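Local coordinates for protein GH61E (Thielavia terrestris, PDB 3EJA), which is a copper-dependent lytic polysaccharide monooxygenase of family AA9 that oxidatively cleaves glycosidic bonds in crystalline and amorphous polysaccharides, at residues V66-P71 and Q151-C156. Numbering follows the deposited sequence.
Sequences VYHPGP and QFYISC. With MG (magnesium ion), chain F; SO4 (sulfate ion), chain I.
His68 and Tyr153 meet at the metal site of an AA9 lytic polysaccharide monooxygenase, a beta sandwich of fibronectin type III kind. Residues 66-71 form a loop between strands 57-63 and 72-78. Residues 151-156 begin strand 151-162. The metal here is magnesium; the native enzyme uses copper. His68 and the N-terminal His1, whose amino group also binds the metal, form the histidine brace of this family.

The tight part is small and lies around the ion. His68 NE2 binds magnesium at 2.1 Å. Tyr153 OH reaches the same ion from the strand at 2.8 Å, a long and probably weak coordination. His68 CD2 packs 3.5 Å from Tyr153 OH. The two rings lie only 24° from parallel, but with their centres 5.9 Å apart they are too far displaced to stack closely. Within the loop, Tyr67 CE1 sits above one face of the His68 imidazole, nearer its border than its centre.

Gln151 probably limits the movement of the phenol. Its extended chain (chi2 176°) carries the amide out to Tyr153, whose OH donates to Gln151 OE1 at 2.7 Å, tilted 31° from the carbonyl plane. With its hydrogen given to Gln151, the phenol oxygen can face the metal as an acceptor. Gln151 also touches His142; both are probably O2-binding residues.

Away from the ion the segments draw apart, although the His142 ring stacks on His68. Gln151 OE1 stays 4.1 Å from His68 NE2. A sulfate, probably from the crystallisation liquor, accepts hydrogen bonds from Gln151 and His142. Water 1 binds magnesium and also hydrogen-bonds Tyr67 OH, while Gln151 NE2 lies 2.6 Å from sulfate O1.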
# COMPACT_ATOMS: atom_id res chain seq x y z
N VAL A 66 -0.65 -11.03 -8.04
CA VAL A 66 0.61 -10.28 -8.14
C VAL A 66 1.64 -11.14 -8.87
O VAL A 66 1.99 -12.22 -8.38
CB VAL A 66 1.13 -9.87 -6.73
CG1 VAL A 66 2.54 -9.31 -6.81
CG2 VAL A 66 0.17 -8.86 -6.06
N TYR A 67 2.13 -10.68 -10.02
CA TYR A 67 3.06 -11.51 -10.81
C TYR A 67 4.39 -10.86 -11.21
O TYR A 67 5.27 -11.56 -11.73
CB TYR A 67 2.37 -12.13 -12.04
CG TYR A 67 1.87 -11.17 -13.09
CD1 TYR A 67 2.71 -10.71 -14.12
CD2 TYR A 67 0.54 -10.74 -13.09
CE1 TYR A 67 2.25 -9.84 -15.09
CE2 TYR A 67 0.06 -9.87 -14.06
CZ TYR A 67 0.92 -9.43 -15.05
OH TYR A 67 0.45 -8.57 -16.02
N HIS A 68 4.55 -9.56 -10.99
CA HIS A 68 5.86 -8.92 -11.18
C HIS A 68 6.67 -9.05 -9.89
O HIS A 68 6.10 -8.97 -8.80
CB HIS A 68 5.74 -7.44 -11.56
CG HIS A 68 5.04 -7.20 -12.86
ND1 HIS A 68 5.46 -7.74 -14.06
CD2 HIS A 68 3.96 -6.43 -13.15
CE1 HIS A 68 4.66 -7.33 -15.03
NE2 HIS A 68 3.74 -6.54 -14.50
N PRO A 69 7.99 -9.26 -10.01
CA PRO A 69 8.83 -9.36 -8.82
C PRO A 69 8.88 -8.00 -8.11
O PRO A 69 8.98 -6.97 -8.77
CB PRO A 69 10.21 -9.71 -9.39
CG PRO A 69 10.19 -9.20 -10.79
CD PRO A 69 8.78 -9.39 -11.25
N GLY A 70 8.80 -8.02 -6.79
CA GLY A 70 8.89 -6.79 -6.00
C GLY A 70 8.08 -6.88 -4.73
O GLY A 70 7.28 -7.82 -4.56
N PRO A 71 8.29 -5.92 -3.80
CA PRO A 71 7.66 -5.96 -2.48
C PRO A 71 6.19 -5.52 -2.47
O PRO A 71 5.77 -4.69 -3.28
CB PRO A 71 8.49 -4.94 -1.69
CG PRO A 71 8.90 -3.93 -2.71
CD PRO A 71 9.15 -4.73 -3.97
N GLN A 151 7.23 0.09 -11.18
CA GLN A 151 5.78 0.16 -11.46
C GLN A 151 4.98 -0.04 -10.18
O GLN A 151 5.01 -1.12 -9.58
CB GLN A 151 5.39 -0.88 -12.53
CG GLN A 151 6.04 -0.64 -13.88
CD GLN A 151 5.74 -1.72 -14.91
OE1 GLN A 151 5.01 -2.68 -14.64
NE2 GLN A 151 6.30 -1.56 -16.10
N PHE A 152 4.27 1.00 -9.76
CA PHE A 152 3.47 0.95 -8.53
C PHE A 152 2.01 0.57 -8.80
O PHE A 152 1.32 1.25 -9.56
CB PHE A 152 3.54 2.29 -7.77
CG PHE A 152 4.92 2.63 -7.27
CD1 PHE A 152 5.88 3.16 -8.13
CD2 PHE A 152 5.26 2.41 -5.94
CE1 PHE A 152 7.16 3.46 -7.68
CE2 PHE A 152 6.54 2.71 -5.47
CZ PHE A 152 7.50 3.24 -6.34
N TYR A 153 1.58 -0.51 -8.16
CA TYR A 153 0.19 -0.98 -8.23
C TYR A 153 -0.43 -0.71 -6.87
O TYR A 153 0.00 -1.27 -5.87
CB TYR A 153 0.14 -2.47 -8.63
CG TYR A 153 0.77 -2.71 -9.98
CD1 TYR A 153 0.02 -2.56 -11.15
CD2 TYR A 153 2.13 -3.04 -10.09
CE1 TYR A 153 0.60 -2.75 -12.39
CE2 TYR A 153 2.72 -3.23 -11.35
CZ TYR A 153 1.94 -3.09 -12.48
OH TYR A 153 2.49 -3.28 -13.73
N ILE A 154 -1.43 0.18 -6.85
CA ILE A 154 -1.92 0.83 -5.63
C ILE A 154 -3.45 0.92 -5.57
O ILE A 154 -4.09 1.07 -6.60
CB ILE A 154 -1.35 2.31 -5.52
CG1 ILE A 154 0.18 2.31 -5.33
CG2 ILE A 154 -2.04 3.13 -4.40
CD1 ILE A 154 0.84 3.61 -5.81
N SER A 155 -4.00 0.84 -4.36
CA SER A 155 -5.36 1.35 -4.08
C SER A 155 -5.50 1.70 -2.59
O SER A 155 -4.61 1.39 -1.79
CB SER A 155 -6.44 0.36 -4.52
OG SER A 155 -6.57 -0.68 -3.58
N CYS A 156 -6.61 2.33 -2.21
CA CYS A 156 -6.88 2.61 -0.80
C CYS A 156 -8.27 2.20 -0.39
O CYS A 156 -9.25 2.51 -1.07
CB CYS A 156 -6.68 4.09 -0.48
SG CYS A 156 -4.99 4.71 -0.69
MG MG F . 2.22 -5.44 -15.48
S SO4 I . 6.07 -4.02 -18.81
O1 SO4 I . 6.71 -2.78 -18.39
O2 SO4 I . 7.01 -4.79 -19.61
O3 SO4 I . 5.65 -4.79 -17.64
O4 SO4 I . 4.89 -3.71 -19.62
O HOH W 1 2.24 -6.90 -17.12